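Local coordinates for protein polyketide synthase PksL (Bacillus subtilis, PDB 5E1V) that probably catalyses the dehydration of beta-hydroxyacyl intermediates in bacillaene assembly, serving as a monomeric dehydratase domain of a trans-AT polyketide synthase, at residues F47-L52 with F186-T191; Q61-E66 with I71-Q76; L123-I128 with G168-L173; D139-Q144 with S196-N201. One frame throughout, in Å; residues are numbered along the deposited sequence.

Interaction 1: residues F47-L52 with F186-T191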
# COMPACT_ATOMS: atom_id res chain seq x y z
N PHE A 47 -1.17 7.75 -19.22
CA PHE A 47 -2.22 8.14 -18.29
C PHE A 47 -1.69 8.81 -17.07
O PHE A 47 -0.85 8.22 -16.38
CB PHE A 47 -3.05 6.95 -17.86
CG PHE A 47 -3.80 6.34 -18.96
CD1 PHE A 47 -3.20 5.33 -19.74
CD2 PHE A 47 -5.08 6.76 -19.24
CE1 PHE A 47 -3.90 4.75 -20.78
CE2 PHE A 47 -5.77 6.19 -20.29
CZ PHE A 47 -5.19 5.20 -21.05
N SER A 48 -2.27 9.97 -16.77
CA SER A 48 -2.04 10.68 -15.54
C SER A 48 -2.79 10.03 -14.36
O SER A 48 -3.86 9.56 -14.60
CB SER A 48 -2.62 12.10 -15.71
OG SER A 48 -2.51 12.80 -14.51
N CYS A 49 -2.24 10.00 -13.15
CA CYS A 49 -2.92 9.39 -11.98
C CYS A 49 -4.30 9.97 -11.76
O CYS A 49 -5.23 9.30 -11.37
CB CYS A 49 -2.05 9.50 -10.71
SG CYS A 49 -1.93 11.12 -9.97
N SER A 50 -4.48 11.23 -12.12
CA SER A 50 -5.78 11.87 -11.87
C SER A 50 -6.89 11.39 -12.86
O SER A 50 -8.10 11.52 -12.59
CB SER A 50 -5.59 13.38 -11.84
OG SER A 50 -5.38 13.81 -13.17
N GLU A 51 -6.50 10.74 -13.94
CA GLU A 51 -7.46 10.19 -14.91
C GLU A 51 -8.11 8.89 -14.53
O GLU A 51 -9.03 8.46 -15.18
CB GLU A 51 -6.75 9.88 -16.23
CG GLU A 51 -6.11 11.08 -16.89
CD GLU A 51 -5.47 10.67 -18.18
OE1 GLU A 51 -6.18 10.03 -18.99
OE2 GLU A 51 -4.28 10.95 -18.37
N LEU A 52 -7.59 8.23 -13.50
CA LEU A 52 -7.83 6.83 -13.28
C LEU A 52 -8.47 6.68 -11.90
O LEU A 52 -8.44 7.63 -11.04
CB LEU A 52 -6.51 6.10 -13.32
CG LEU A 52 -5.64 6.38 -14.53
CD1 LEU A 52 -4.28 5.67 -14.44
CD2 LEU A 52 -6.40 5.94 -15.75
N PHE A 186 8.97 7.28 -8.04
CA PHE A 186 7.72 6.66 -7.58
C PHE A 186 6.46 7.52 -7.77
O PHE A 186 6.51 8.77 -7.89
CB PHE A 186 7.93 6.32 -6.08
CG PHE A 186 8.84 5.22 -5.91
CD1 PHE A 186 10.19 5.46 -5.77
CD2 PHE A 186 8.38 3.89 -5.90
CE1 PHE A 186 11.10 4.41 -5.70
CE2 PHE A 186 9.24 2.84 -5.82
CZ PHE A 186 10.63 3.09 -5.70
N MET A 187 5.30 6.85 -7.77
CA MET A 187 4.03 7.56 -7.91
C MET A 187 3.27 7.52 -6.57
O MET A 187 2.76 8.52 -6.09
CB MET A 187 3.22 6.98 -9.01
CG MET A 187 3.80 7.18 -10.37
SD MET A 187 2.73 6.61 -11.69
CE MET A 187 1.44 7.78 -11.54
N PHE A 188 3.16 6.32 -6.00
CA PHE A 188 2.56 6.15 -4.69
C PHE A 188 3.50 5.28 -3.88
O PHE A 188 3.39 4.02 -3.87
CB PHE A 188 1.12 5.58 -4.91
CG PHE A 188 0.31 6.51 -5.72
CD1 PHE A 188 -0.18 7.65 -5.10
CD2 PHE A 188 0.01 6.29 -7.08
CE1 PHE A 188 -0.87 8.62 -5.84
CE2 PHE A 188 -0.67 7.26 -7.80
CZ PHE A 188 -1.09 8.45 -7.16
N HIS A 189 4.46 5.97 -3.21
CA HIS A 189 5.56 5.26 -2.67
C HIS A 189 5.12 4.15 -1.75
O HIS A 189 4.52 4.42 -0.71
CB HIS A 189 6.52 6.18 -1.90
CG HIS A 189 7.91 5.64 -1.84
ND1 HIS A 189 8.27 4.65 -0.99
CD2 HIS A 189 9.05 6.04 -2.46
CE1 HIS A 189 9.54 4.38 -1.13
NE2 HIS A 189 10.03 5.19 -2.05
N PRO A 190 5.46 2.87 -2.06
CA PRO A 190 5.12 1.78 -1.08
C PRO A 190 5.46 1.94 0.39
O PRO A 190 4.71 1.56 1.17
CB PRO A 190 5.77 0.59 -1.65
CG PRO A 190 5.73 0.88 -3.18
CD PRO A 190 6.16 2.28 -3.22
N THR A 191 6.53 2.60 0.76
CA THR A 191 6.78 2.91 2.16
C THR A 191 5.80 3.87 2.81
O THR A 191 5.35 3.72 3.97
CB THR A 191 8.24 3.47 2.23
OG1 THR A 191 9.14 2.42 1.78
CG2 THR A 191 8.60 3.76 3.57
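C49 and F188 meet because SG of C49 sits between its own backbone N and carbonyl carbon (chi1 74°), while the ring of F188 swings out beside its backbone N (chi1 -60°). CB of C49 then lies at the rim of the phenyl ring, close to its plane, 3.8 Å from CZ of F188. SG of C49 comes to the same ring corner, 4.0 Å from CZ of F188. The sulfur is 5.3 Å from the ring centroid and 78° off the ring normal, a Cys sulfur-aromatic contact made at the edge. M187 reaches C49 from another direction: its chain bends at the last torsion, and the terminal CE touches CB of C49 at 4.0 Å. C49 is thus gripped by a methyl and a ring edge from two consecutive residues, a buried contact made by apolar and sulfur atoms.

The dehydratase has the double hotdog fold, and this contact ties a short 3-10 turn, lying between helix 34-44 and strand 53-59, to the start of helix 190-203. D36 of helix 34-44 takes hydrogen bonds from the backbone N atoms of both M187 and F188 through OD1, and the F188 ring meets F223 and Y39 edge-to-face. H189 and P190 open the HPxxxD signature of this family. H189 caps the helix, its ND1 accepting from N of T191 at 3.2 Å in the plane of the imidazole. The 3-10 turn has its own brace, N of S48 donating to OE2 of E51 at 2.7 Å from above the carboxylate plane.

Interaction 2: residues Q61-E66 with I71-Q76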
# COMPACT_ATOMS: atom_id res chain seq x y z
N GLN A 61 -2.69 -14.31 -2.99
CA GLN A 61 -1.66 -14.84 -2.16
C GLN A 61 -0.50 -13.86 -2.08
O GLN A 61 -0.33 -13.10 -2.96
CB GLN A 61 -1.15 -16.21 -2.68
CG GLN A 61 -0.51 -16.22 -4.04
CD GLN A 61 -0.49 -17.59 -4.69
OE1 GLN A 61 0.21 -18.49 -4.23
NE2 GLN A 61 -1.21 -17.75 -5.77
N PRO A 62 0.32 -13.96 -1.02
CA PRO A 62 1.52 -13.12 -0.90
C PRO A 62 2.58 -13.44 -1.91
O PRO A 62 2.75 -14.62 -2.31
CB PRO A 62 1.97 -13.33 0.55
CG PRO A 62 0.79 -13.89 1.24
CD PRO A 62 0.09 -14.72 0.23
N LEU A 63 3.25 -12.39 -2.37
CA LEU A 63 4.31 -12.52 -3.34
C LEU A 63 5.60 -12.60 -2.53
O LEU A 63 6.05 -11.62 -1.96
CB LEU A 63 4.32 -11.34 -4.28
CG LEU A 63 5.22 -11.62 -5.49
CD1 LEU A 63 4.65 -10.97 -6.68
CD2 LEU A 63 6.69 -11.29 -5.22
N THR A 64 6.14 -13.80 -2.45
CA THR A 64 7.24 -14.06 -1.53
C THR A 64 8.44 -14.48 -2.35
O THR A 64 8.28 -15.04 -3.41
CB THR A 64 6.93 -15.21 -0.54
OG1 THR A 64 6.85 -16.44 -1.24
CG2 THR A 64 5.63 -14.98 0.18
N ALA A 65 9.63 -14.21 -1.85
CA ALA A 65 10.85 -14.72 -2.53
C ALA A 65 11.81 -15.16 -1.47
O ALA A 65 11.90 -14.56 -0.39
CB ALA A 65 11.47 -13.65 -3.40
N GLU A 66 12.52 -16.24 -1.73
CA GLU A 66 13.64 -16.50 -0.83
C GLU A 66 14.94 -16.74 -1.59
O GLU A 66 14.96 -17.11 -2.79
CB GLU A 66 13.32 -17.66 0.12
CG GLU A 66 13.23 -18.96 -0.63
CD GLU A 66 13.15 -20.19 0.26
OE1 GLU A 66 13.22 -20.08 1.50
OE2 GLU A 66 13.00 -21.28 -0.31
N ILE A 71 10.74 -14.06 -8.95
CA ILE A 71 9.39 -14.23 -9.41
C ILE A 71 9.22 -13.29 -10.63
O ILE A 71 9.34 -12.06 -10.56
CB ILE A 71 8.29 -13.98 -8.33
CG1 ILE A 71 8.11 -15.16 -7.34
CG2 ILE A 71 6.92 -13.75 -9.02
CD1 ILE A 71 9.35 -15.77 -6.77
N VAL A 72 8.93 -13.89 -11.77
CA VAL A 72 8.74 -13.13 -12.98
C VAL A 72 7.24 -12.88 -13.07
O VAL A 72 6.48 -13.82 -13.31
CB VAL A 72 9.26 -13.88 -14.17
CG1 VAL A 72 8.99 -13.07 -15.43
CG2 VAL A 72 10.77 -14.18 -13.98
N LEU A 73 6.83 -11.64 -12.79
CA LEU A 73 5.44 -11.26 -12.65
C LEU A 73 4.95 -10.57 -13.93
O LEU A 73 5.43 -9.51 -14.30
CB LEU A 73 5.22 -10.38 -11.40
CG LEU A 73 3.77 -10.07 -10.92
CD1 LEU A 73 3.07 -11.29 -10.39
CD2 LEU A 73 3.68 -8.99 -9.83
N ASN A 74 3.99 -11.21 -14.57
CA ASN A 74 3.41 -10.72 -15.79
C ASN A 74 2.16 -10.00 -15.42
O ASN A 74 1.27 -10.61 -14.79
CB ASN A 74 3.15 -11.92 -16.69
CG ASN A 74 4.29 -12.18 -17.63
OD1 ASN A 74 5.31 -11.48 -17.61
ND2 ASN A 74 4.11 -13.14 -18.52
N ILE A 75 2.11 -8.68 -15.68
CA ILE A 75 0.91 -7.87 -15.44
C ILE A 75 0.24 -7.57 -16.78
O ILE A 75 0.87 -6.96 -17.64
CB ILE A 75 1.19 -6.61 -14.62
CG1 ILE A 75 1.85 -7.03 -13.31
CG2 ILE A 75 -0.06 -5.84 -14.23
CD1 ILE A 75 2.65 -5.94 -12.73
N GLN A 76 -0.98 -8.08 -16.99
CA GLN A 76 -1.74 -7.74 -18.22
C GLN A 76 -2.97 -6.88 -17.85
O GLN A 76 -3.72 -7.24 -16.90
CB GLN A 76 -2.20 -8.98 -18.90
CG GLN A 76 -1.08 -9.94 -19.21
CD GLN A 76 -1.50 -10.98 -20.24
OE1 GLN A 76 -2.46 -10.78 -21.00
NE2 GLN A 76 -0.79 -12.08 -20.27
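L63 and L73 touch through their branch ends, CD1 of L63 lying 3.8 Å from CD2 of L73 and 4.0 Å from CD1 of L73. Both leucines carry CG opposite the backbone N (chi1 -168° in L63), which directs each chain from its strand toward the other. The two side chains meet at a slant, one methyl of L63 resting on the forked end of L73. At L63 the second torsion stands at 146°, away from the usual staggered values. The same CD1 of L63 also comes within 4.3 Å of CG2 of I71, so this one methyl makes the contacts to both I71 and L73. I71 sends its other branch elsewhere: CD1 reaches the backbone carbonyl of T64, 3.6 Å from O, and CG1 lies beside the same oxygen at 3.9 Å.

The axes of the weakly bonded strand 63-65 and of 71-76 approach to 9.1 Å, their directions 155° apart, nearly antiparallel; side chains join them, with no hydrogen bond between 61-66 and 71-76. The contact is packing between two separate layers within the first hotdog half, since strand 63-65 bonds through its backbone to L29 and N27, whereas strand 70-81 pairs with strands 4-11 and 84-94. A short connection closes it. L11 of strand 4-11 and Y106 of strand 104-112 each touch both L63 and L73, and Y34 of helix 34-44 packs against L63.

Interaction 3: residues L123-I128 with G168-L173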
# COMPACT_ATOMS: atom_id res chain seq x y z
N LEU A 123 -7.30 20.34 5.58
CA LEU A 123 -7.08 20.24 7.01
C LEU A 123 -6.19 21.39 7.52
O LEU A 123 -5.36 21.91 6.81
CB LEU A 123 -6.38 18.92 7.31
CG LEU A 123 -7.21 17.67 7.03
CD1 LEU A 123 -6.39 16.43 7.34
CD2 LEU A 123 -8.47 17.68 7.87
N ASP A 124 -6.38 21.77 8.78
CA ASP A 124 -5.48 22.70 9.46
C ASP A 124 -4.56 21.83 10.29
O ASP A 124 -4.89 21.45 11.40
CB ASP A 124 -6.28 23.67 10.36
N LEU A 125 -3.42 21.45 9.73
CA LEU A 125 -2.57 20.40 10.34
C LEU A 125 -2.12 20.70 11.79
O LEU A 125 -2.34 19.90 12.73
CB LEU A 125 -1.35 20.14 9.44
CG LEU A 125 -1.66 19.64 8.03
CD1 LEU A 125 -0.42 19.66 7.16
CD2 LEU A 125 -2.28 18.25 8.05
N SER A 126 -1.51 21.86 11.98
CA SER A 126 -1.08 22.31 13.32
C SER A 126 -2.21 22.17 14.35
O SER A 126 -2.03 21.58 15.43
CB SER A 126 -0.58 23.74 13.21
OG SER A 126 0.30 23.83 12.11
N GLN A 127 -3.38 22.68 13.99
CA GLN A 127 -4.58 22.50 14.81
C GLN A 127 -4.76 21.06 15.31
O GLN A 127 -5.04 20.82 16.50
CB GLN A 127 -5.80 22.96 14.00
CG GLN A 127 -7.09 22.16 14.20
CD GLN A 127 -8.06 22.87 15.10
OE1 GLN A 127 -8.46 24.00 14.81
NE2 GLN A 127 -8.46 22.22 16.20
N ILE A 128 -4.60 20.10 14.38
CA ILE A 128 -4.91 18.72 14.65
C ILE A 128 -3.86 18.20 15.64
O ILE A 128 -4.19 17.44 16.55
CB ILE A 128 -4.97 17.88 13.33
CG1 ILE A 128 -5.98 18.49 12.35
CG2 ILE A 128 -5.39 16.45 13.62
CD1 ILE A 128 -5.92 17.96 10.93
N GLY A 168 -10.00 9.53 15.76
CA GLY A 168 -9.20 8.88 14.73
C GLY A 168 -7.75 9.09 14.98
O GLY A 168 -7.32 9.30 16.14
N VAL A 169 -6.98 9.04 13.91
CA VAL A 169 -5.54 9.20 14.04
C VAL A 169 -5.10 9.98 12.83
O VAL A 169 -5.79 9.91 11.78
CB VAL A 169 -4.93 7.78 14.17
CG1 VAL A 169 -4.13 7.37 12.94
CG2 VAL A 169 -4.19 7.59 15.48
N LEU A 170 -4.02 10.75 12.98
CA LEU A 170 -3.32 11.40 11.88
C LEU A 170 -1.87 10.94 11.85
O LEU A 170 -1.16 11.07 12.87
CB LEU A 170 -3.32 12.92 11.98
CG LEU A 170 -2.65 13.62 10.77
CD1 LEU A 170 -3.51 13.46 9.52
CD2 LEU A 170 -2.33 15.11 10.99
N LEU A 171 -1.43 10.43 10.69
CA LEU A 171 -0.06 9.84 10.53
C LEU A 171 0.77 10.81 9.78
O LEU A 171 0.39 11.23 8.69
CB LEU A 171 -0.11 8.52 9.70
CG LEU A 171 -1.25 7.58 10.01
CD1 LEU A 171 -1.19 6.30 9.16
CD2 LEU A 171 -1.15 7.21 11.50
N GLU A 172 1.91 11.21 10.37
CA GLU A 172 2.83 12.15 9.76
C GLU A 172 3.98 11.30 9.32
O GLU A 172 4.77 10.87 10.15
CB GLU A 172 3.33 13.20 10.81
CG GLU A 172 4.38 14.17 10.31
CD GLU A 172 4.91 15.14 11.39
OE1 GLU A 172 4.60 15.00 12.60
OE2 GLU A 172 5.67 16.03 11.01
N LEU A 173 4.03 11.02 8.01
CA LEU A 173 4.86 10.00 7.41
C LEU A 173 5.86 10.63 6.47
O LEU A 173 5.51 11.52 5.74
CB LEU A 173 3.97 9.03 6.59
CG LEU A 173 3.14 8.12 7.47
CD1 LEU A 173 2.11 7.33 6.67
CD2 LEU A 173 4.00 7.21 8.34
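L170 of strand 168-174 packs against L125 and I128 of helix 125-130 in a small, partly buried helix-on-strand contact at the periphery of the second hotdog half, about 20 Å from the centre of the chain. A single methyl does the work on the strand side. CD2 of L170 lies 4.3 Å from CD2 of L125, and it stands equally far, 4.3 Å, from CG2 of I128. L125 and I128 are three residues apart, so they project from the same side of the helix and receive L170 between them. The extended first torsion of L170 (chi1 -177°) carries its branch out toward the helix.

In this double hotdog dehydratase, strand 168-174 runs antiparallel between strands 159-165 and 232-245, bonding through V169 to I237 and through L170 to Y163. Its neighbours V169 and L171 face the other way, onto helix 190-203, the long helix of this half. Strand 168-174 is thus covered on one side by that helix and on the other by the short helix 125-130; the nearest pair of CA atoms, those of I128 and L170, is 8.0 Å apart. Just before the helix, the backbone of L123 hydrogen-bonds to G260, and its side chain touches R236 of strand 232-245.

Interaction 4: residues D139-Q144 with S196-N201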
# COMPACT_ATOMS: atom_id res chain seq x y z
N ASP A 139 8.41 4.60 15.33
CA ASP A 139 9.31 3.50 15.73
C ASP A 139 8.74 2.56 16.77
O ASP A 139 9.05 1.35 16.77
CB ASP A 139 10.57 4.05 16.30
CG ASP A 139 11.41 4.65 15.29
OD1 ASP A 139 11.33 4.17 14.13
OD2 ASP A 139 12.17 5.57 15.67
N ASP A 140 7.95 3.10 17.68
CA ASP A 140 7.33 2.26 18.70
C ASP A 140 6.27 1.34 18.14
O ASP A 140 6.04 0.26 18.66
CB ASP A 140 6.73 3.13 19.82
CG ASP A 140 7.82 3.93 20.57
OD1 ASP A 140 8.95 3.40 20.73
OD2 ASP A 140 7.55 5.07 20.98
N VAL A 141 5.64 1.76 17.05
CA VAL A 141 4.63 0.95 16.40
C VAL A 141 5.36 -0.13 15.61
O VAL A 141 4.96 -1.28 15.66
CB VAL A 141 3.73 1.81 15.51
CG1 VAL A 141 2.53 1.03 15.00
CG2 VAL A 141 3.25 2.99 16.32
N TYR A 142 6.44 0.24 14.92
CA TYR A 142 7.24 -0.77 14.20
C TYR A 142 7.84 -1.75 15.23
O TYR A 142 8.00 -2.93 14.93
CB TYR A 142 8.36 -0.13 13.41
CG TYR A 142 7.93 0.48 12.06
CD1 TYR A 142 7.31 -0.30 11.08
CD2 TYR A 142 8.19 1.79 11.76
CE1 TYR A 142 6.89 0.25 9.86
CE2 TYR A 142 7.78 2.34 10.53
CZ TYR A 142 7.13 1.56 9.59
OH TYR A 142 6.78 2.14 8.39
N GLU A 143 8.11 -1.26 16.46
CA GLU A 143 8.58 -2.15 17.55
C GLU A 143 7.57 -3.24 17.82
O GLU A 143 7.89 -4.45 17.85
CB GLU A 143 8.83 -1.33 18.82
CG GLU A 143 9.97 -1.79 19.70
CD GLU A 143 10.19 -0.84 20.90
OE1 GLU A 143 9.26 -0.10 21.28
OE2 GLU A 143 11.30 -0.83 21.46
N GLN A 144 6.30 -2.85 17.93
CA GLN A 144 5.22 -3.82 18.10
C GLN A 144 5.02 -4.79 16.92
O GLN A 144 4.74 -5.99 17.11
CB GLN A 144 3.89 -3.08 18.42
CG GLN A 144 2.65 -3.96 18.69
CD GLN A 144 2.77 -5.01 19.84
OE1 GLN A 144 2.49 -6.21 19.67
NE2 GLN A 144 3.16 -4.55 21.00
N SER A 196 1.22 3.85 6.20
CA SER A 196 -0.12 4.28 6.49
C SER A 196 -1.01 3.12 7.00
O SER A 196 -1.82 3.35 7.93
CB SER A 196 -0.75 4.95 5.28
OG SER A 196 -0.10 6.19 4.89
N GLY A 197 -0.84 1.92 6.38
CA GLY A 197 -1.40 0.62 6.80
C GLY A 197 -0.95 0.26 8.21
O GLY A 197 -1.75 -0.18 9.03
N VAL A 198 0.32 0.52 8.50
CA VAL A 198 0.85 0.24 9.87
C VAL A 198 0.19 1.22 10.91
O VAL A 198 -0.23 0.78 12.01
CB VAL A 198 2.37 0.30 9.88
CG1 VAL A 198 2.94 0.19 11.28
CG2 VAL A 198 2.90 -0.89 9.09
N GLY A 199 0.03 2.48 10.53
CA GLY A 199 -0.72 3.45 11.35
C GLY A 199 -2.16 3.04 11.60
O GLY A 199 -2.62 2.99 12.75
N ALA A 200 -2.86 2.68 10.52
CA ALA A 200 -4.21 2.10 10.61
C ALA A 200 -4.34 0.91 11.54
O ALA A 200 -5.29 0.80 12.30
CB ALA A 200 -4.69 1.68 9.26
N ASN A 201 -3.39 0.01 11.46
CA ASN A 201 -3.40 -1.16 12.28
C ASN A 201 -3.16 -0.74 13.76
O ASN A 201 -3.72 -1.35 14.67
CB ASN A 201 -2.41 -2.21 11.79
CG ASN A 201 -2.63 -3.57 12.41
OD1 ASN A 201 -3.11 -4.53 11.74
ND2 ASN A 201 -2.31 -3.69 13.70
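V198 meets V141 and Y142 where helix 190-203, the long helix of the second hotdog half in this double hotdog dehydratase, is covered by helix 138-147. CB of V198 is directed at helix 138-147 and splits into two methyls near it. The first, CG1, stands opposite the backbone N (chi1 173°) and does most of the touching: it lies 3.8 Å from CG1 of V141 and 4.2 Å from CE1 of Y142. The second, CG2, flanks the tyrosine from the other branch, also 4.2 Å from CE1 of Y142. The ring atom CE1 is therefore approached by both tips of the valine.

V141 answers with its own CG1, likewise opposite its backbone N (chi1 -171°). The two valines slide past each other in opposite directions, and this brings CG1 of V141 to 4.1 Å from the carbonyl O of V198. The tyrosine runs crosswise to V198 at roughly a right angle. The backbones stay 7.6 Å apart between CA of V141 and CA of V198, and the contact is van der Waals packing of buried residues, with no hydrogen bond across it. On its far side helix 190-203 lies on strand 248-256, where A200 touches V251 and L253. The ring of Y142 also meets that of H152, and its phenolic OH is hydrogen-bonded to the backbone N of A158.

Overall arrangement
Interactions 1 and 4 share helix 190-203, the first at its start and the second along its length, with centres about 23 Å apart on opposite sides of the chain's centre. Interactions 3 and 4 lie about 16 Å apart and touch: CD1 of L171 packs against G199 and S196, and strand 168-174 lies between helices 125-130 and 190-203. Interaction 2 belongs to the first hotdog half and closes before interactions 3 and 4 open, with its centre about 35 Å from that of interaction 3. Interaction 1 spans the longest stretch of chain, enclosing interactions 2 and 3 and crossing interaction 4; with one segment in each half of the double hotdog, it joins the two.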